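Local structure of SusD family protein (Bacteroides uniformis, 7KV1) at residues 161-166 with 510-515; 259-264 with 406-411. The protein probably captures beta-glucans at the surface of a human gut bacterium as a SusD-family glycan-binding protein, feeding their uptake and breakdown. All coordinates share one frame; numbering follows the deposited sequence.

Contact 1. Residues 161-166 with 510-515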
loop_
_atom_site.group_PDB
_atom_site.type_symbol
_atom_site.label_atom_id
_atom_site.label_comp_id
_atom_site.label_asym_id
_atom_site.label_seq_id
_atom_site.Cartn_x
_atom_site.Cartn_y
_atom_site.Cartn_z
ATOM N N HIS A 161 -3.777 9.630 3.656
ATOM C CA HIS A 161 -3.844 8.427 4.536
ATOM C C HIS A 161 -3.002 8.640 5.798
ATOM O O HIS A 161 -3.451 8.226 6.889
ATOM C CB HIS A 161 -3.390 7.152 3.798
ATOM C CG HIS A 161 -4.469 6.355 3.141
ATOM N ND1 HIS A 161 -5.064 6.729 1.958
ATOM C CD2 HIS A 161 -5.067 5.193 3.502
ATOM C CE1 HIS A 161 -5.925 5.806 1.591
ATOM N NE2 HIS A 161 -5.979 4.870 2.545
ATOM N N TYR A 162 -1.797 9.196 5.648
ATOM C CA TYR A 162 -0.788 9.284 6.751
ATOM C C TYR A 162 -1.011 10.561 7.560
ATOM O O TYR A 162 -1.158 10.434 8.804
ATOM C CB TYR A 162 0.647 9.154 6.215
ATOM C CG TYR A 162 0.994 7.729 5.917
ATOM C CD1 TYR A 162 1.229 6.817 6.931
ATOM C CD2 TYR A 162 0.966 7.259 4.622
ATOM C CE1 TYR A 162 1.472 5.479 6.655
ATOM C CE2 TYR A 162 1.221 5.934 4.334
ATOM C CZ TYR A 162 1.459 5.037 5.353
ATOM O OH TYR A 162 1.661 3.724 5.061
ATOM N N PHE A 163 -1.054 11.727 6.901
ATOM C CA PHE A 163 -1.087 13.052 7.579
ATOM C C PHE A 163 -2.495 13.668 7.610
ATOM O O PHE A 163 -2.766 14.494 8.523
ATOM C CB PHE A 163 -0.106 14.013 6.916
ATOM C CG PHE A 163 1.305 13.504 6.877
ATOM C CD1 PHE A 163 2.124 13.615 7.995
ATOM C CD2 PHE A 163 1.793 12.878 5.741
ATOM C CE1 PHE A 163 3.422 13.112 7.970
ATOM C CE2 PHE A 163 3.100 12.402 5.711
ATOM C CZ PHE A 163 3.894 12.476 6.841
ATOM N N GLY A 164 -3.369 13.334 6.656
ATOM C CA GLY A 164 -4.761 13.849 6.652
ATOM C C GLY A 164 -4.875 15.321 6.252
ATOM O O GLY A 164 -5.296 15.597 5.116
ATOM N N ASN A 165 -4.463 16.224 7.136
ATOM C CA ASN A 165 -4.662 17.691 7.074
ATOM C C ASN A 165 -3.446 18.295 6.370
ATOM O O ASN A 165 -2.443 18.579 7.037
ATOM C CB ASN A 165 -4.907 18.261 8.478
ATOM C CG ASN A 165 -6.017 17.542 9.220
ATOM O OD1 ASN A 165 -7.181 17.622 8.831
ATOM N ND2 ASN A 165 -5.684 16.872 10.314
ATOM N N VAL A 166 -3.484 18.418 5.050
ATOM C CA VAL A 166 -2.253 18.704 4.275
ATOM C C VAL A 166 -2.485 19.872 3.324
ATOM O O VAL A 166 -3.605 20.111 2.894
ATOM C CB VAL A 166 -1.780 17.458 3.518
ATOM C CG1 VAL A 166 -1.432 16.335 4.482
ATOM C CG2 VAL A 166 -2.819 17.023 2.476
ATOM N N ILE A 510 -0.779 11.088 11.619
ATOM C CA ILE A 510 0.543 11.114 12.303
ATOM C C ILE A 510 1.069 12.552 12.308
ATOM O O ILE A 510 0.647 13.405 11.530
ATOM C CB ILE A 510 1.507 10.103 11.651
ATOM C CG1 ILE A 510 1.917 10.560 10.254
ATOM C CG2 ILE A 510 0.870 8.722 11.657
ATOM C CD1 ILE A 510 2.929 9.691 9.593
ATOM N N PRO A 511 2.037 12.866 13.188
ATOM C CA PRO A 511 2.646 14.202 13.205
ATOM C C PRO A 511 3.259 14.636 11.857
ATOM O O PRO A 511 3.902 13.852 11.178
ATOM C CB PRO A 511 3.737 14.062 14.285
ATOM C CG PRO A 511 3.225 12.943 15.164
ATOM C CD PRO A 511 2.604 11.963 14.187
ATOM N N ILE A 512 3.096 15.917 11.535
ATOM C CA ILE A 512 3.848 16.613 10.455
ATOM C C ILE A 512 5.257 16.883 11.006
ATOM O O ILE A 512 5.375 17.229 12.218
ATOM C CB ILE A 512 3.092 17.880 10.042
ATOM C CG1 ILE A 512 1.681 17.537 9.523
ATOM C CG2 ILE A 512 3.867 18.676 9.023
ATOM C CD1 ILE A 512 0.788 18.757 9.342
ATOM N N ALA A 513 6.280 16.722 10.169
ATOM C CA ALA A 513 7.697 16.870 10.566
ATOM C C ALA A 513 7.976 18.334 10.924
ATOM O O ALA A 513 7.481 19.245 10.241
ATOM C CB ALA A 513 8.621 16.360 9.498
ATOM N N GLN A 514 8.748 18.553 11.985
ATOM C CA GLN A 514 9.025 19.915 12.516
ATOM C C GLN A 514 9.567 20.810 11.389
ATOM O O GLN A 514 9.172 21.972 11.339
ATOM C CB GLN A 514 9.984 19.839 13.704
ATOM C CG GLN A 514 10.012 21.136 14.504
ATOM C CD GLN A 514 11.171 21.171 15.467
ATOM O OE1 GLN A 514 12.251 21.656 15.135
ATOM N NE2 GLN A 514 10.966 20.619 16.651
ATOM N N GLY A 515 10.394 20.278 10.497
ATOM C CA GLY A 515 10.947 20.983 9.321
ATOM C C GLY A 515 9.877 21.638 8.457
ATOM O O GLY A 515 10.098 22.783 7.985
#
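I510 meets both Y162 and F163 where a long helix ends, and backbone and side chain share the work. The polar part is a single hydrogen bond: I510 N donates to Y162 O at 2.9 Å, with an N-H...O angle of 162°. P511 O lies in the plane of the F163 ring at its edge, 3.3 Å from CE1, a carbonyl set against the positive rim of the aromatic; T108 OG1 also hydrogen-bonds to this oxygen. The apolar part centres on the same ring. I510 holds CG1 between its backbone N and carbonyl carbon (chi1 70°), which brings CG1 to 3.7 Å from F163 CE1; with the chain extended beyond it, I510 CD1 lies 4.1 Å from Y162 CB. I512 CG1 adds a looser touch, 4.2 Å from F163 CD1, and I512 CD1 comes within 4.0 Å of N165 O. In the SusD fold this joins the C-terminal end of helix 138-162, where G164 leaves the helix with positive phi, to the extended chain leading into helix 514-519. W113 of helix 110-129 packs edge-to-face with F163, and N526 ND2 bonds both F163 O and I510 O. An alanine in place of F163 would probably open a gap between I510, I512 and W113.

Contact 2. Residues 259-264 with 406-411. With NCO (cobalt hexammine(III)), chain C.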
loop_
_atom_site.group_PDB
_atom_site.type_symbol
_atom_site.label_atom_id
_atom_site.label_comp_id
_atom_site.label_asym_id
_atom_site.label_seq_id
_atom_site.Cartn_x
_atom_site.Cartn_y
_atom_site.Cartn_z
ATOM N N GLU A 259 -17.019 -4.190 -12.934
ATOM C CA GLU A 259 -16.432 -4.107 -14.297
ATOM C C GLU A 259 -15.166 -4.970 -14.347
ATOM O O GLU A 259 -14.929 -5.564 -15.376
ATOM C CB GLU A 259 -16.003 -2.700 -14.710
ATOM C CG GLU A 259 -17.134 -1.709 -14.776
ATOM C CD GLU A 259 -16.674 -0.345 -15.284
ATOM O OE1 GLU A 259 -15.869 -0.299 -16.243
ATOM O OE2 GLU A 259 -17.115 0.663 -14.694
ATOM N N LEU A 260 -14.317 -4.955 -13.314
ATOM C CA LEU A 260 -13.061 -5.742 -13.359
ATOM C C LEU A 260 -13.414 -7.229 -13.236
ATOM O O LEU A 260 -12.788 -8.033 -13.923
ATOM C CB LEU A 260 -12.125 -5.294 -12.229
ATOM C CG LEU A 260 -11.630 -3.856 -12.342
ATOM C CD1 LEU A 260 -10.680 -3.538 -11.210
ATOM C CD2 LEU A 260 -11.012 -3.593 -13.709
ATOM N N ILE A 261 -14.360 -7.571 -12.357
ATOM C CA ILE A 261 -14.853 -8.971 -12.179
ATOM C C ILE A 261 -15.520 -9.449 -13.490
ATOM O O ILE A 261 -15.413 -10.635 -13.793
ATOM C CB ILE A 261 -15.763 -9.035 -10.938
ATOM C CG1 ILE A 261 -14.972 -8.711 -9.670
ATOM C CG2 ILE A 261 -16.451 -10.375 -10.804
ATOM C CD1 ILE A 261 -15.827 -8.430 -8.474
ATOM N N ASP A 262 -16.185 -8.576 -14.244
ATOM C CA ASP A 262 -16.877 -8.942 -15.512
ATOM C C ASP A 262 -15.890 -8.978 -16.676
ATOM O O ASP A 262 -16.259 -9.469 -17.739
ATOM C CB ASP A 262 -18.025 -7.986 -15.824
ATOM C CG ASP A 262 -19.197 -8.150 -14.874
ATOM O OD1 ASP A 262 -19.237 -9.173 -14.163
ATOM O OD2 ASP A 262 -20.028 -7.242 -14.820
ATOM N N SER A 263 -14.677 -8.494 -16.493
ATOM C CA SER A 263 -13.658 -8.393 -17.555
ATOM C C SER A 263 -13.010 -9.750 -17.850
ATOM O O SER A 263 -12.712 -10.515 -16.950
ATOM C CB SER A 263 -12.600 -7.404 -17.194
ATOM O OG SER A 263 -11.479 -7.573 -18.047
ATOM N N PRO A 264 -12.652 -10.039 -19.115
ATOM C CA PRO A 264 -11.932 -11.268 -19.440
ATOM C C PRO A 264 -10.433 -11.229 -19.124
ATOM O O PRO A 264 -9.814 -12.287 -19.217
ATOM C CB PRO A 264 -12.202 -11.411 -20.957
ATOM C CG PRO A 264 -12.308 -9.991 -21.449
ATOM C CD PRO A 264 -12.973 -9.235 -20.311
ATOM N N TYR A 406 -1.759 -3.367 -6.141
ATOM C CA TYR A 406 -3.180 -3.756 -6.303
ATOM C C TYR A 406 -3.231 -5.121 -6.973
ATOM O O TYR A 406 -2.683 -5.232 -8.053
ATOM C CB TYR A 406 -3.949 -2.735 -7.143
ATOM C CG TYR A 406 -4.196 -1.444 -6.415
ATOM C CD1 TYR A 406 -4.730 -1.459 -5.134
ATOM C CD2 TYR A 406 -3.853 -0.226 -6.979
ATOM C CE1 TYR A 406 -4.913 -0.278 -4.428
ATOM C CE2 TYR A 406 -4.058 0.961 -6.291
ATOM C CZ TYR A 406 -4.579 0.935 -5.002
ATOM O OH TYR A 406 -4.738 2.083 -4.282
ATOM N N ARG A 407 -3.881 -6.091 -6.336
ATOM C CA ARG A 407 -4.141 -7.439 -6.899
ATOM C C ARG A 407 -5.655 -7.645 -7.071
ATOM O O ARG A 407 -6.448 -7.130 -6.280
ATOM C CB ARG A 407 -3.599 -8.521 -5.959
ATOM C CG ARG A 407 -2.109 -8.401 -5.713
ATOM C CD ARG A 407 -1.593 -9.659 -5.093
ATOM N NE ARG A 407 -1.767 -9.820 -3.666
ATOM C CZ ARG A 407 -2.539 -10.733 -3.068
ATOM N NH1 ARG A 407 -3.353 -11.501 -3.767
ATOM N NH2 ARG A 407 -2.499 -10.857 -1.746
ATOM N N TYR A 408 -6.036 -8.479 -8.010
ATOM C CA TYR A 408 -7.455 -8.820 -8.254
ATOM C C TYR A 408 -8.077 -9.513 -7.018
ATOM O O TYR A 408 -9.313 -9.446 -6.920
ATOM C CB TYR A 408 -7.556 -9.639 -9.542
ATOM C CG TYR A 408 -8.932 -10.110 -9.929
ATOM C CD1 TYR A 408 -9.888 -9.231 -10.423
ATOM C CD2 TYR A 408 -9.280 -11.439 -9.799
ATOM C CE1 TYR A 408 -11.143 -9.682 -10.795
ATOM C CE2 TYR A 408 -10.523 -11.911 -10.194
ATOM C CZ TYR A 408 -11.465 -11.024 -10.664
ATOM O OH TYR A 408 -12.690 -11.479 -11.037
ATOM N N ALA A 409 -7.307 -10.128 -6.108
ATOM C CA ALA A 409 -7.858 -10.629 -4.820
ATOM C C ALA A 409 -8.539 -9.469 -4.079
ATOM O O ALA A 409 -9.657 -9.640 -3.559
ATOM C CB ALA A 409 -6.807 -11.307 -3.963
ATOM N N GLU A 410 -7.932 -8.280 -4.119
ATOM C CA GLU A 410 -8.480 -7.081 -3.461
ATOM C C GLU A 410 -9.725 -6.563 -4.203
ATOM O O GLU A 410 -10.660 -6.078 -3.541
ATOM C CB GLU A 410 -7.373 -6.036 -3.290
ATOM C CG GLU A 410 -7.792 -4.929 -2.378
ATOM C CD GLU A 410 -6.787 -3.839 -2.071
ATOM O OE1 GLU A 410 -5.668 -3.831 -2.640
ATOM O OE2 GLU A 410 -7.111 -3.053 -1.164
ATOM N N THR A 411 -9.770 -6.663 -5.531
ATOM C CA THR A 411 -11.003 -6.389 -6.321
ATOM C C THR A 411 -12.154 -7.234 -5.758
ATOM O O THR A 411 -13.224 -6.664 -5.458
ATOM C CB THR A 411 -10.771 -6.634 -7.817
ATOM O OG1 THR A 411 -9.543 -6.017 -8.235
ATOM C CG2 THR A 411 -11.946 -6.146 -8.631
HETATM CO CO NCO C . -13.256 -13.507 -14.743
HETATM N N1 NCO C . -12.018 -13.366 -16.317
HETATM N N2 NCO C . -14.591 -13.504 -13.259
HETATM N N3 NCO C . -13.852 -15.416 -15.257
HETATM N N4 NCO C . -14.693 -12.743 -15.853
HETATM N N5 NCO C . -12.698 -11.627 -14.178
HETATM N N6 NCO C . -11.837 -14.303 -13.618
#
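The pocket that holds cobalt hexammine(III) in this crystal is built where the C-terminal end of helix 250-262 meets the first turn of helix 408-420. I261 O and S263 O, carbonyls at that helix end, each accept hydrogen bonds from three of the ammines, and both receive one from N5, at 2.9 and 3.0 Å respectively. Y408 supplies the third partner of N5 from the facing helix: its CG lies anti to the backbone N (chi1 178°), which carries the far end of the ring up to 259-264 and places OH 3.1 Å from N5. The same hydroxyl is 3.5 Å from I261 CA, which sits at the ring edge near its plane, while the I261 and Y408 side chains cross at about a right angle. Behind the pocket the contact is apolar. T411 CG2, anti to its backbone N, rests 3.7 Å from L260 CB and 4.1 Å from I261 CG1; M235 and I287 also pack on T411. F266 O is a further acceptor for the complex. No hydrogen bond joins the two segments directly, and the bound complex bridges them. Carbonyls gathered at a helix C terminus, the negative end of the helix dipole, would favour a trivalent cation whose ammines can only donate.

Followed from the N terminus, the chain reaches the first half of contact 1 at the end of helix 138-162, then passes through helix 230-244 to helix 250-262, whose end supplies the first half of contact 2. Contact 2 closes the shorter loop, with 141 residues between its segments, when strand 403-407 runs into helix 408-420. Contact 1 closes only near the C terminus, at 510-515, across 343 residues, so the smaller loop lies wholly within the larger and the two do not cross. Contact 1 joins the end of an N-terminal helix to the C-terminal part of the chain; contact 2 joins neighbouring helices. Their centres lie 32 Å apart, on opposite sides of the chain's centre.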